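Local coordinates for Non-structural protein 5 (Modoc virus, PDB 2WA2), which probably methylates the cap of the viral RNA, at guanine N7 and at a ribose 2'-O, with S-adenosylmethionine as methyl donor, at residues A[19-24]-A[34-39]; A[195-200]-A[225-230]; A[203-208]-A[237-242]. The protein carries 4 engineered substitutions. One frame throughout, in Å; residues are numbered along the deposited sequence.

Contact 1: A[19-24]-A[34-39]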
ATOM      1  N   GLU A  19      18.463  -3.541  -2.108  1.00 14.72           N
ATOM      2  CA  GLU A  19      19.259  -3.643  -0.901  1.00 17.16           C
ATOM      3  C   GLU A  19      20.346  -2.593  -0.870  1.00 14.86           C
ATOM      4  O   GLU A  19      20.696  -2.113   0.206  1.00 14.20           O
ATOM      5  CB  GLU A  19      19.901  -5.029  -0.746  1.00 17.46           C
ATOM      6  CG  GLU A  19      18.988  -6.066  -0.102  1.00 22.56           C
ATOM      7  CD  GLU A  19      19.523  -7.493  -0.264  1.00 23.14           C
ATOM      8  OE1 GLU A  19      20.775  -7.682  -0.361  1.00 31.97           O
ATOM      9  OE2 GLU A  19      18.681  -8.421  -0.316  1.00 29.89           O
ATOM     10  N   ILE A  20      20.938  -2.317  -2.034  1.00 13.45           N
ATOM     11  CA  ILE A  20      21.906  -1.214  -2.166  1.00 12.31           C
ATOM     12  C   ILE A  20      21.252   0.121  -1.796  1.00 11.85           C
ATOM     13  O   ILE A  20      21.781   0.880  -0.957  1.00 11.18           O
ATOM     14  CB  ILE A  20      22.513  -1.145  -3.583  1.00 11.80           C
ATOM     15  CG1 ILE A  20      23.391  -2.379  -3.843  1.00 12.53           C
ATOM     16  CG2 ILE A  20      23.317   0.174  -3.766  1.00 11.85           C
ATOM     17  CD1 ILE A  20      23.802  -2.515  -5.370  1.00 12.72           C
ATOM     18  N   TRP A  21      20.071   0.374  -2.383  1.00 10.72           N
ATOM     19  CA  TRP A  21      19.274   1.564  -2.075  1.00  9.48           C
ATOM     20  C   TRP A  21      19.047   1.662  -0.573  1.00 10.30           C
ATOM     21  O   TRP A  21      19.299   2.722   0.018  1.00  8.72           O
ATOM     22  CB  TRP A  21      17.935   1.578  -2.842  1.00 10.39           C
ATOM     23  CG  TRP A  21      16.963   2.612  -2.274  1.00  9.73           C
ATOM     24  CD1 TRP A  21      16.920   3.935  -2.569  1.00 10.77           C
ATOM     25  CD2 TRP A  21      15.923   2.373  -1.300  1.00 11.00           C
ATOM     26  NE1 TRP A  21      15.899   4.549  -1.832  1.00 10.95           N
ATOM     27  CE2 TRP A  21      15.299   3.616  -1.036  1.00 10.68           C
ATOM     28  CE3 TRP A  21      15.472   1.227  -0.604  1.00 10.60           C
ATOM     29  CZ2 TRP A  21      14.228   3.748  -0.123  1.00 12.12           C
ATOM     30  CZ3 TRP A  21      14.418   1.367   0.317  1.00 10.76           C
ATOM     31  CH2 TRP A  21      13.804   2.620   0.538  1.00 11.69           C
ATOM     32  N   LYS A  22      18.648   0.554   0.057  1.00  9.99           N
ATOM     33  CA  LYS A  22      18.366   0.596   1.500  1.00 11.29           C
ATOM     34  C   LYS A  22      19.606   0.967   2.345  1.00 11.70           C
ATOM     35  O   LYS A  22      19.526   1.765   3.290  1.00 11.13           O
ATOM     36  CB  LYS A  22      17.817  -0.738   1.974  1.00 10.77           C
ATOM     37  CG  LYS A  22      17.296  -0.714   3.412  1.00 10.90           C
ATOM     38  CD  LYS A  22      15.935  -0.023   3.448  1.00 15.64           C
ATOM     39  CE  LYS A  22      15.356  -0.050   4.788  1.00 16.90           C
ATOM     40  NZ  LYS A  22      14.027   0.645   4.805  1.00 12.98           N
ATOM     41  N   ARG A  23      20.723   0.332   2.033  1.00 12.88           N
ATOM     42  CA  ARG A  23      21.960   0.534   2.805  1.00 14.72           C
ATOM     43  C   ARG A  23      22.457   1.958   2.582  1.00 13.69           C
ATOM     44  O   ARG A  23      22.854   2.650   3.525  1.00 14.17           O
ATOM     45  CB  ARG A  23      23.001  -0.506   2.416  1.00 13.99           C
ATOM     46  CG  ARG A  23      22.730  -1.860   3.097  1.00 16.15           C
ATOM     47  CD  ARG A  23      23.872  -2.881   2.895  1.00 19.51           C
ATOM     48  NE  ARG A  23      23.656  -3.995   3.823  1.00 32.42           N
ATOM     49  CZ  ARG A  23      24.194  -5.218   3.739  1.00 36.63           C
ATOM     50  NH1 ARG A  23      25.008  -5.561   2.732  1.00 37.31           N
ATOM     51  NH2 ARG A  23      23.893  -6.119   4.675  1.00 37.74           N
ATOM     52  N   LYS A  24      22.348   2.426   1.342  1.00 13.59           N
ATOM     53  CA  LYS A  24      22.696   3.823   1.034  1.00 12.36           C
ATOM     54  C   LYS A  24      21.757   4.816   1.723  1.00 11.96           C
ATOM     55  O   LYS A  24      22.196   5.813   2.282  1.00 11.66           O
ATOM     56  CB  LYS A  24      22.718   4.058  -0.490  1.00 12.61           C
ATOM     57  CG  LYS A  24      23.907   3.369  -1.182  1.00 11.69           C
ATOM     58  CD  LYS A  24      23.952   3.588  -2.701  1.00 13.80           C
ATOM     59  CE  LYS A  24      24.236   5.006  -3.074  1.00 16.86           C
ATOM     60  NZ  LYS A  24      25.668   5.246  -3.131  1.00 17.84           N
ATOM     61  N   MET A  34      16.566  14.332   4.603  1.00 17.51           N
ATOM     62  CA  MET A  34      15.434  15.244   4.374  1.00 18.48           C
ATOM     63  C   MET A  34      15.426  15.818   2.950  1.00 17.94           C
ATOM     64  O   MET A  34      14.370  15.896   2.321  1.00 19.57           O
ATOM     65  CB  MET A  34      15.354  16.335   5.468  1.00 19.57           C
ATOM     66  CG  MET A  34      14.932  15.793   6.870  1.00 22.91           C
ATOM     67  SD  MET A  34      13.259  15.082   6.840  1.00 33.23           S
ATOM     68  CE  MET A  34      13.293  13.705   7.973  1.00 28.41           C
ATOM     69  N   ALA A  35      16.596  16.206   2.445  1.00 17.54           N
ATOM     70  CA  ALA A  35      16.757  16.672   1.065  1.00 17.63           C
ATOM     71  C   ALA A  35      16.478  15.532   0.075  1.00 16.86           C
ATOM     72  O   ALA A  35      15.806  15.727  -0.925  1.00 17.99           O
ATOM     73  CB  ALA A  35      18.167  17.202   0.848  1.00 17.87           C
ATOM     74  N   TYR A  36      17.013  14.341   0.349  1.00 16.29           N
ATOM     75  CA  TYR A  36      16.867  13.231  -0.596  1.00 15.37           C
ATOM     76  C   TYR A  36      15.396  12.821  -0.791  1.00 16.20           C
ATOM     77  O   TYR A  36      14.931  12.559  -1.919  1.00 15.69           O
ATOM     78  CB  TYR A  36      17.680  12.001  -0.147  1.00 13.77           C
ATOM     79  CG  TYR A  36      17.333  10.755  -0.957  1.00 13.96           C
ATOM     80  CD1 TYR A  36      17.584  10.709  -2.307  1.00 12.27           C
ATOM     81  CD2 TYR A  36      16.764   9.633  -0.352  1.00 13.53           C
ATOM     82  CE1 TYR A  36      17.264   9.591  -3.057  1.00 13.07           C
ATOM     83  CE2 TYR A  36      16.450   8.497  -1.083  1.00 12.12           C
ATOM     84  CZ  TYR A  36      16.703   8.489  -2.442  1.00 11.52           C
ATOM     85  OH  TYR A  36      16.429   7.414  -3.222  1.00 10.89           O
ATOM     86  N   ARG A  37      14.671  12.762   0.317  1.00 16.66           N
ATOM     87  CA  ARG A  37      13.373  12.124   0.312  1.00 18.59           C
ATOM     88  C   ARG A  37      12.329  12.831  -0.543  1.00 19.27           C
ATOM     89  O   ARG A  37      11.430  12.175  -1.024  1.00 19.26           O
ATOM     90  CB  ARG A  37      12.866  11.903   1.735  1.00 18.78           C
ATOM     91  CG  ARG A  37      12.231  13.125   2.336  1.00 21.04           C
ATOM     92  CD  ARG A  37      12.325  13.072   3.805  1.00 27.60           C
ATOM     93  NE  ARG A  37      11.136  12.549   4.439  1.00 33.06           N
ATOM     94  CZ  ARG A  37      10.344  13.270   5.228  1.00 36.26           C
ATOM     95  NH1 ARG A  37      10.598  14.563   5.450  1.00 38.15           N
ATOM     96  NH2 ARG A  37       9.292  12.706   5.791  1.00 36.16           N
ATOM     97  N   ARG A  38      12.452  14.156  -0.694  1.00 20.29           N
ATOM     98  CA  ARG A  38      11.540  14.981  -1.509  1.00 22.21           C
ATOM     99  C   ARG A  38      12.022  15.278  -2.932  1.00 22.53           C
ATOM    100  O   ARG A  38      11.289  15.893  -3.701  1.00 22.89           O
ATOM    101  CB  ARG A  38      11.277  16.333  -0.812  1.00 22.46           C
ATOM    102  CG  ARG A  38      12.567  17.047  -0.409  1.00 26.68           C
ATOM    103  CD  ARG A  38      12.522  18.577  -0.489  1.00 32.76           C
ATOM    104  NE  ARG A  38      13.893  19.075  -0.690  1.00 38.89           N
ATOM    105  CZ  ARG A  38      14.632  19.697   0.237  1.00 41.95           C
ATOM    106  NH1 ARG A  38      14.127  19.954   1.445  1.00 43.73           N
ATOM    107  NH2 ARG A  38      15.881  20.083  -0.046  1.00 42.24           N
ATOM    108  N   ARG A  39      13.241  14.869  -3.277  1.00 23.45           N
ATOM    109  CA  ARG A  39      13.839  15.178  -4.581  1.00 24.78           C
ATOM    110  C   ARG A  39      13.017  14.610  -5.744  1.00 24.61           C
ATOM    111  O   ARG A  39      12.897  13.395  -5.898  1.00 23.18           O
ATOM    112  CB  ARG A  39      15.287  14.672  -4.627  1.00 24.98           C
ATOM    113  CG  ARG A  39      16.208  15.389  -5.614  1.00 26.32           C
ATOM    114  CD  ARG A  39      17.670  14.928  -5.412  1.00 27.15           C
ATOM    115  NE  ARG A  39      18.250  15.466  -4.169  1.00 31.17           N
ATOM    116  CZ  ARG A  39      19.212  14.877  -3.451  1.00 32.20           C
ATOM    117  NH1 ARG A  39      19.733  13.709  -3.834  1.00 31.96           N
ATOM    118  NH2 ARG A  39      19.657  15.457  -2.333  1.00 31.03           N
TER

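Contact 2: A[195-200]-A[225-230]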
ATOM      1  N   ASN A 195       8.174  -3.475   1.066  1.00  9.52           N
ATOM      2  CA  ASN A 195       9.460  -3.873   0.498  1.00 10.14           C
ATOM      3  C   ASN A 195       9.171  -4.825  -0.644  1.00 10.55           C
ATOM      4  O   ASN A 195       8.986  -6.034  -0.394  1.00 11.42           O
ATOM      5  CB  ASN A 195      10.314  -4.592   1.560  1.00  9.28           C
ATOM      6  CG  ASN A 195      11.606  -5.200   1.001  1.00 11.62           C
ATOM      7  OD1 ASN A 195      11.792  -5.320  -0.216  1.00 14.06           O
ATOM      8  ND2 ASN A 195      12.514  -5.589   1.900  1.00 12.57           N
ATOM      9  N   PRO A 196       9.111  -4.299  -1.882  1.00 10.07           N
ATOM     10  CA  PRO A 196       8.802  -5.118  -3.044  1.00 10.48           C
ATOM     11  C   PRO A 196      10.023  -5.743  -3.726  1.00 11.55           C
ATOM     12  O   PRO A 196       9.827  -6.506  -4.657  1.00 11.00           O
ATOM     13  CB  PRO A 196       8.166  -4.103  -4.002  1.00 10.00           C
ATOM     14  CG  PRO A 196       8.935  -2.854  -3.743  1.00 10.24           C
ATOM     15  CD  PRO A 196       9.236  -2.868  -2.245  1.00  9.80           C
ATOM     16  N   TYR A 197      11.244  -5.420  -3.280  1.00 11.44           N
ATOM     17  CA  TYR A 197      12.456  -5.942  -3.959  1.00 13.46           C
ATOM     18  C   TYR A 197      13.037  -7.211  -3.351  1.00 14.43           C
ATOM     19  O   TYR A 197      13.877  -7.866  -3.957  1.00 16.02           O
ATOM     20  CB  TYR A 197      13.545  -4.873  -4.060  1.00 13.33           C
ATOM     21  CG  TYR A 197      13.880  -4.248  -2.734  1.00 12.12           C
ATOM     22  CD1 TYR A 197      14.809  -4.830  -1.874  1.00 14.93           C
ATOM     23  CD2 TYR A 197      13.282  -3.062  -2.356  1.00 13.40           C
ATOM     24  CE1 TYR A 197      15.112  -4.252  -0.660  1.00 14.34           C
ATOM     25  CE2 TYR A 197      13.579  -2.465  -1.159  1.00 10.66           C
ATOM     26  CZ  TYR A 197      14.473  -3.068  -0.315  1.00 13.30           C
ATOM     27  OH  TYR A 197      14.733  -2.472   0.889  1.00 11.56           O
ATOM     28  N   SER A 198      12.580  -7.569  -2.167  1.00 15.25           N
ATOM     29  CA  SER A 198      13.016  -8.788  -1.521  1.00 16.95           C
ATOM     30  C   SER A 198      12.606  -9.995  -2.393  1.00 16.96           C
ATOM     31  O   SER A 198      11.488 -10.030  -2.937  1.00 15.51           O
ATOM     32  CB  SER A 198      12.387  -8.846  -0.128  1.00 17.62           C
ATOM     33  OG  SER A 198      12.237 -10.170   0.327  1.00 23.11           O
ATOM     34  N   CYS A 199      13.505 -10.967  -2.545  1.00 18.63           N
ATOM     35  CA  CYS A 199      13.195 -12.113  -3.384  1.00 18.91           C
ATOM     36  C   CYS A 199      11.932 -12.855  -2.950  1.00 17.92           C
ATOM     37  O   CYS A 199      11.116 -13.174  -3.805  1.00 17.49           O
ATOM     38  CB  CYS A 199      14.370 -13.085  -3.531  1.00 20.05           C
ATOM     39  SG  CYS A 199      13.905 -14.429  -4.705  1.00 25.20           S
ATOM     40  N   ASP A 200      11.766 -13.135  -1.649  1.00 16.64           N
ATOM     41  CA  ASP A 200      10.551 -13.825  -1.186  1.00 17.13           C
ATOM     42  C   ASP A 200       9.272 -13.053  -1.508  1.00 15.54           C
ATOM     43  O   ASP A 200       8.237 -13.642  -1.873  1.00 15.05           O
ATOM     44  CB  ASP A 200      10.590 -14.198   0.312  1.00 18.44           C
ATOM     45  CG  ASP A 200      10.945 -13.037   1.218  1.00 22.64           C
ATOM     46  OD1 ASP A 200      10.966 -11.862   0.769  1.00 26.69           O
ATOM     47  OD2 ASP A 200      11.197 -13.307   2.425  1.00 28.09           O
ATOM     48  N   SER A 225      12.463   8.108   0.243  1.00 11.89           N
ATOM     49  CA  SER A 225      12.881   7.345   1.433  1.00 12.42           C
ATOM     50  C   SER A 225      12.061   6.074   1.687  1.00 12.57           C
ATOM     51  O   SER A 225      12.277   5.376   2.688  1.00 11.78           O
ATOM     52  CB  SER A 225      12.777   8.272   2.658  1.00 12.29           C
ATOM     53  OG  SER A 225      11.511   8.909   2.612  1.00 13.54           O
ATOM     54  N   THR A 226      11.096   5.778   0.799  1.00 11.56           N
ATOM     55  CA  THR A 226      10.410   4.490   0.865  1.00 12.81           C
ATOM     56  C   THR A 226      10.372   3.876  -0.534  1.00 12.00           C
ATOM     57  O   THR A 226      10.170   4.601  -1.492  1.00 12.31           O
ATOM     58  CB  THR A 226       8.962   4.616   1.412  1.00 12.53           C
ATOM     59  OG1 THR A 226       8.314   3.351   1.305  1.00 12.57           O
ATOM     60  CG2 THR A 226       8.136   5.692   0.649  1.00 14.25           C
ATOM     61  N   HIS A 227      10.560   2.561  -0.611  1.00 10.97           N
ATOM     62  CA  HIS A 227      10.477   1.824  -1.868  1.00 11.26           C
ATOM     63  C   HIS A 227       9.062   1.258  -2.029  1.00 11.23           C
ATOM     64  O   HIS A 227       8.853   0.391  -2.880  1.00 11.02           O
ATOM     65  CB  HIS A 227      11.489   0.690  -1.836  1.00 11.02           C
ATOM     66  CG  HIS A 227      12.020   0.288  -3.183  1.00 12.37           C
ATOM     67  ND1 HIS A 227      11.215  -0.208  -4.189  1.00 12.21           N
ATOM     68  CD2 HIS A 227      13.290   0.252  -3.657  1.00 11.51           C
ATOM     69  CE1 HIS A 227      11.969  -0.513  -5.238  1.00 14.43           C
ATOM     70  NE2 HIS A 227      13.232  -0.252  -4.935  1.00 12.19           N
ATOM     71  N   GLU A 228       8.092   1.763  -1.238  1.00 10.34           N
ATOM     72  CA  GLU A 228       6.690   1.241  -1.287  1.00 10.41           C
ATOM     73  C   GLU A 228       6.140   1.244  -2.707  1.00  9.98           C
ATOM     74  O   GLU A 228       6.320   2.194  -3.473  1.00 10.23           O
ATOM     75  CB  GLU A 228       5.719   2.015  -0.371  1.00 10.05           C
ATOM     76  CG  GLU A 228       5.470   3.444  -0.875  1.00 11.48           C
ATOM     77  CD  GLU A 228       4.805   4.347   0.148  1.00 12.75           C
ATOM     78  OE1 GLU A 228       4.680   3.924   1.312  1.00 15.48           O
ATOM     79  OE2 GLU A 228       4.423   5.486  -0.217  1.00 17.78           O
ATOM     80  N   MET A 229       5.507   0.142  -3.058  1.00  9.60           N
ATOM     81  CA  MET A 229       4.746   0.063  -4.309  1.00  9.44           C
ATOM     82  C   MET A 229       3.364  -0.539  -4.006  1.00 10.69           C
ATOM     83  O   MET A 229       3.109  -1.024  -2.889  1.00 10.30           O
ATOM     84  CB  MET A 229       5.537  -0.741  -5.344  1.00  8.69           C
ATOM     85  CG  MET A 229       6.828  -0.016  -5.749  1.00  9.56           C
ATOM     86  SD  MET A 229       7.900  -1.004  -6.812  1.00 11.24           S
ATOM     87  CE  MET A 229       6.923  -1.064  -8.350  1.00  9.48           C
ATOM     88  N   TYR A 230       2.449  -0.468  -4.970  1.00 10.80           N
ATOM     89  CA  TYR A 230       1.064  -0.837  -4.709  1.00 11.36           C
ATOM     90  C   TYR A 230       0.612  -1.953  -5.621  1.00 11.76           C
ATOM     91  O   TYR A 230       0.714  -1.836  -6.838  1.00 12.34           O
ATOM     92  CB  TYR A 230       0.129   0.360  -4.762  1.00 12.84           C
ATOM     93  CG  TYR A 230       0.317   1.207  -3.521  1.00 12.16           C
ATOM     94  CD1 TYR A 230      -0.465   0.978  -2.384  1.00 12.36           C
ATOM     95  CD2 TYR A 230       1.303   2.190  -3.472  1.00 12.65           C
ATOM     96  CE1 TYR A 230      -0.284   1.737  -1.222  1.00 11.82           C
ATOM     97  CE2 TYR A 230       1.506   2.952  -2.294  1.00 14.64           C
ATOM     98  CZ  TYR A 230       0.701   2.702  -1.184  1.00 14.89           C
ATOM     99  OH  TYR A 230       0.903   3.412  -0.010  1.00 16.70           O
TER

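Contact 3: A[203-208]-A[237-242]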
ATOM      1  N   GLU A 203       8.521 -13.287  -5.373  1.00 14.60           N
ATOM      2  CA  GLU A 203       7.871 -14.585  -5.659  1.00 16.15           C
ATOM      3  C   GLU A 203       6.423 -14.656  -5.162  1.00 15.49           C
ATOM      4  O   GLU A 203       5.542 -15.177  -5.860  1.00 14.70           O
ATOM      5  CB  GLU A 203       8.697 -15.730  -5.131  1.00 16.72           C
ATOM      6  CG  GLU A 203      10.006 -15.814  -5.887  1.00 21.94           C
ATOM      7  CD  GLU A 203      10.798 -17.067  -5.614  1.00 29.45           C
ATOM      8  OE1 GLU A 203      10.617 -17.694  -4.533  1.00 32.15           O
ATOM      9  OE2 GLU A 203      11.632 -17.408  -6.491  1.00 32.64           O
ATOM     10  N   ALA A 204       6.180 -14.109  -3.964  1.00 14.07           N
ATOM     11  CA  ALA A 204       4.823 -13.959  -3.448  1.00 13.15           C
ATOM     12  C   ALA A 204       3.930 -13.118  -4.356  1.00 12.99           C
ATOM     13  O   ALA A 204       2.804 -13.496  -4.598  1.00 12.12           O
ATOM     14  CB  ALA A 204       4.859 -13.387  -2.030  1.00 13.03           C
ATOM     15  N   LEU A 205       4.442 -11.992  -4.877  1.00 13.26           N
ATOM     16  CA  LEU A 205       3.665 -11.121  -5.751  1.00 13.03           C
ATOM     17  C   LEU A 205       3.378 -11.789  -7.093  1.00 13.10           C
ATOM     18  O   LEU A 205       2.278 -11.648  -7.615  1.00 13.37           O
ATOM     19  CB  LEU A 205       4.365  -9.784  -5.989  1.00 13.66           C
ATOM     20  CG  LEU A 205       4.475  -8.827  -4.804  1.00 12.63           C
ATOM     21  CD1 LEU A 205       5.515  -7.762  -5.145  1.00 15.57           C
ATOM     22  CD2 LEU A 205       3.094  -8.216  -4.522  1.00 12.22           C
ATOM     23  N   MET A 206       4.364 -12.498  -7.633  1.00 12.80           N
ATOM     24  CA  MET A 206       4.155 -13.198  -8.914  1.00 14.19           C
ATOM     25  C   MET A 206       3.053 -14.242  -8.742  1.00 13.19           C
ATOM     26  O   MET A 206       2.234 -14.449  -9.645  1.00 12.61           O
ATOM     27  CB  MET A 206       5.443 -13.874  -9.426  1.00 14.22           C
ATOM     28  CG  MET A 206       6.608 -12.931  -9.853  1.00 17.04           C
ATOM     29  SD  MET A 206       6.126 -11.683 -11.076  1.00 23.37           S
ATOM     30  CE  MET A 206       6.145 -12.669 -12.607  1.00 23.54           C
ATOM     31  N   LYS A 207       3.049 -14.908  -7.587  1.00 13.02           N
ATOM     32  CA  LYS A 207       2.010 -15.927  -7.297  1.00 13.46           C
ATOM     33  C   LYS A 207       0.640 -15.270  -7.184  1.00 12.34           C
ATOM     34  O   LYS A 207      -0.330 -15.775  -7.715  1.00 11.56           O
ATOM     35  CB  LYS A 207       2.323 -16.735  -6.038  1.00 12.35           C
ATOM     36  CG  LYS A 207       1.137 -17.574  -5.498  1.00 13.77           C
ATOM     37  CD  LYS A 207       1.557 -18.390  -4.237  1.00 15.28           C
ATOM     38  CE  LYS A 207       0.470 -19.389  -3.826  1.00 18.76           C
ATOM     39  NZ  LYS A 207       0.968 -20.320  -2.713  1.00 19.74           N
ATOM     40  N   MET A 208       0.554 -14.138  -6.486  1.00 12.73           N
ATOM     41  CA  MET A 208      -0.716 -13.390  -6.402  1.00 13.72           C
ATOM     42  C   MET A 208      -1.182 -12.928  -7.768  1.00 12.97           C
ATOM     43  O   MET A 208      -2.355 -13.010  -8.092  1.00 12.62           O
ATOM     44  CB  MET A 208      -0.564 -12.171  -5.480  1.00 13.52           C
ATOM     45  CG  MET A 208      -0.479 -12.662  -4.042  1.00 16.51           C
ATOM     46  SD  MET A 208      -0.094 -11.351  -2.881  1.00 17.63           S
ATOM     47  CE  MET A 208      -1.707 -10.660  -2.537  1.00 15.90           C
ATOM     48  N   ASN A 237       0.885  -5.499 -15.201  1.00 17.99           N
ATOM     49  CA  ASN A 237       2.229  -5.174 -15.670  1.00 16.63           C
ATOM     50  C   ASN A 237       3.284  -6.166 -15.249  1.00 15.31           C
ATOM     51  O   ASN A 237       2.989  -7.223 -14.666  1.00 14.29           O
ATOM     52  CB  ASN A 237       2.624  -3.718 -15.337  1.00 16.62           C
ATOM     53  CG  ASN A 237       2.766  -3.472 -13.834  1.00 17.16           C
ATOM     54  OD1 ASN A 237       2.621  -4.400 -13.041  1.00 15.55           O
ATOM     55  ND2 ASN A 237       3.068  -2.224 -13.447  1.00 17.73           N
ATOM     56  N   ASN A 238       4.507  -5.859 -15.647  1.00 15.04           N
ATOM     57  CA  ASN A 238       5.678  -6.652 -15.379  1.00 15.51           C
ATOM     58  C   ASN A 238       6.216  -6.246 -13.999  1.00 14.99           C
ATOM     59  O   ASN A 238       6.923  -5.239 -13.859  1.00 14.49           O
ATOM     60  CB  ASN A 238       6.696  -6.365 -16.496  1.00 16.54           C
ATOM     61  CG  ASN A 238       8.043  -6.966 -16.240  1.00 20.42           C
ATOM     62  OD1 ASN A 238       8.241  -7.738 -15.298  1.00 25.59           O
ATOM     63  ND2 ASN A 238       8.996  -6.620 -17.096  1.00 25.22           N
ATOM     64  N   ILE A 239       5.814  -7.011 -12.994  1.00 14.24           N
ATOM     65  CA  ILE A 239       6.137  -6.691 -11.586  1.00 14.80           C
ATOM     66  C   ILE A 239       7.650  -6.501 -11.332  1.00 15.56           C
ATOM     67  O   ILE A 239       8.075  -5.419 -10.884  1.00 14.53           O
ATOM     68  CB  ILE A 239       5.496  -7.734 -10.644  1.00 14.17           C
ATOM     69  CG1 ILE A 239       3.955  -7.602 -10.660  1.00 13.99           C
ATOM     70  CG2 ILE A 239       6.029  -7.586  -9.185  1.00 15.83           C
ATOM     71  CD1 ILE A 239       3.239  -8.747  -9.897  1.00 13.84           C
ATOM     72  N   MET A 240       8.448  -7.527 -11.650  1.00 17.24           N
ATOM     73  CA  MET A 240       9.904  -7.545 -11.357  1.00 20.94           C
ATOM     74  C   MET A 240      10.610  -6.380 -12.052  1.00 19.42           C
ATOM     75  O   MET A 240      11.435  -5.691 -11.434  1.00 19.58           O
ATOM     76  CB  MET A 240      10.538  -8.901 -11.768  1.00 20.31           C
ATOM     77  CG  MET A 240      10.002 -10.117 -10.998  1.00 23.62           C
ATOM     78  SD  MET A 240      10.491 -11.738 -11.668  1.00 31.62           S
ATOM     79  CE  MET A 240      12.140 -11.850 -10.924  1.00 29.10           C
ATOM     80  N   GLY A 241      10.251  -6.146 -13.318  1.00 18.48           N
ATOM     81  CA  GLY A 241      10.773  -5.036 -14.108  1.00 18.10           C
ATOM     82  C   GLY A 241      10.448  -3.664 -13.546  1.00 17.28           C
ATOM     83  O   GLY A 241      11.295  -2.778 -13.533  1.00 16.82           O
ATOM     84  N   ASN A 242       9.219  -3.497 -13.057  1.00 16.31           N
ATOM     85  CA  ASN A 242       8.805  -2.261 -12.443  1.00 16.15           C
ATOM     86  C   ASN A 242       9.563  -2.026 -11.156  1.00 14.40           C
ATOM     87  O   ASN A 242       9.976  -0.905 -10.881  1.00 13.89           O
ATOM     88  CB  ASN A 242       7.312  -2.253 -12.163  1.00 17.42           C
ATOM     89  CG  ASN A 242       6.576  -1.350 -13.083  1.00 24.27           C
ATOM     90  OD1 ASN A 242       5.853  -1.820 -13.974  1.00 29.68           O
ATOM     91  ND2 ASN A 242       6.777  -0.038 -12.918  1.00 28.58           N
TER

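Contact 1: A[19-24]-A[34-39]
Trp21 and Tyr36 carry this contact between them. On the tryptophan side the touching atom is the indole nitrogen: NE1 lies 3.2 Å from Tyr36 OH, which sits at the rim of the indole and close to its plane. The N-H points past the oxygen at an angle of 134°, so the hydrogen bond is weak. CD1 of Trp21, beside NE1, is 3.6 Å from Tyr36 OH. Trp21 reaches here because CG stands anti to the backbone N (chi1 166°), which swings the indole out from its helix. Neither polar atom depends on the other alone: NE1 also makes a weak bond to Asn224 O, and Tyr36 OH has its stronger bond with Leu250 O.

The two residues belong to the helices 14-27 and 30-38, two helices separated by only two residues, and Leu250 brings helix 239-254 in beside them. The same grouping of N-terminal helices with a C-terminal helix occurs in other flavivirus methyltransferase domains.

One residue on, Lys22 turns elsewhere, forming a salt bridge with Glu166 and a hydrogen bond to Asn160 O. Lys24 packs on Met254 of the C-terminal helix. Just past helix 30-38, the guanidinium of Arg39 lies with one face over Tyr36 CA, and its NH1 lies at the edge of the Tyr36 ring, in plane, while bonding to Arg253 O. Asn224 ND2 bonds to the carbonyl oxygens of both Tyr36 and Arg39, which ties this part of the chain to the loop holding Asn224.

Contact 2: A[195-200]-A[225-230]
Tyr197 and His227 meet with their rings tilted at 57°, centroids 4.8 Å apart, an oblique pair that is neither a stack nor edge-to-face. The tyrosine offers its CD2 and CE2 atoms: CD2 lies over the centre of one imidazole face and is 3.6 Å from His227 CD2. It gets there because Tyr197 CG sits between its own backbone N and carbonyl carbon (chi1 53°), folding the ring back over its loop. There Asn195 OD1 lies 3.2 Å above the plane of the Tyr197 ring, over its centre. Asn195 OD1 also accepts from Ser198 N at 3.1 Å, an Asx motif just ahead of helix 199-212.

Pro196 approaches the histidine obliquely, CG at 3.5 Å from His227 ND1 and CD at 3.3 Å from His227 O. The same pyrrolidine also meets the thioether of Met229, with Pro196 CG 3.7 Å from SD. Next to this packing Glu228 turns away and makes salt bridges with Lys70 and Lys192. Lys70, Asp155, Lys192 and Glu228 are consistent with the Lys-Asp-Lys-Glu tetrad of 2'-O-methyltransferases, and Tyr230 OH bonds to Asp155 beside it.

No hydrogen bond crosses the contact. NE2 of His227 bonds to Ser247 OG, but ND1 is buried against the proline with no polar partner in the model, a setting that would probably favour a neutral imidazole.

Contact 3: A[203-208]-A[237-242]
The middle of helix 199-212 faces the first turn of helix 239-254, and the closest backbone approach is Met206 to Ile239, 7.3 Å between CA atoms. Ile239 points toward the other helix and uses both branches. Its CD1 settles against the backbone, 3.8 Å from Leu205 O, while CG2 takes the side chain of the same residue, 4.1 Å from Leu205 CD1. Leucine and isoleucine thus cross obliquely, and Leu216 of strand 215-217 touches both.

Met206 comes from the outer flank. Its chi1 of -67° and chi2 of -54° bring SD round toward the facing helix; the bend at chi3 then turns only the terminal CE. Met206 SD rests 4.0 Å from Ile239 CB, the two side chains sliding past each other in opposite directions. Met206 SD also lies 4.2 Å from Met240 CG, where the methionines cross at about a right angle on the surface.

Nothing polar bridges the segments. The start of helix 239-254 is finished within its own chain segment: Asn238 is the N-cap, its OD1 receiving a weak bond from Gly241 N at 3.2 Å. Just before it, Asn237 O accepts from Gln209 NE2 of the opposing helix.

This is apolar helix-on-helix packing in a Rossmann-like methyltransferase fold: helix 199-212 lies against the sheet, and the chain, after strand 229-232, returns as helix 239-254 to pack beside it.

Contacts 1 and 2 are buried and touch each other: the Trp21 indole packs edge-to-face with His227, and Lys22 CB meets Tyr197 OH. Contact 3 is partly on the surface, about 12 Å from contact 1 at the nearest atoms, and it meets contact 2 where Met229 CE approaches Asn242 O. Contacts 2 and 3 share helix 199-212, contact 2 in the loop leading into it, contact 3 along its length; helix 239-254 forms half of contact 3 and also packs beside the other two. The chemistry shifts accordingly, from a weak polar link between aromatic groups at 19-24/34-39, through ring and proline packing, to sulfur and aliphatic contacts.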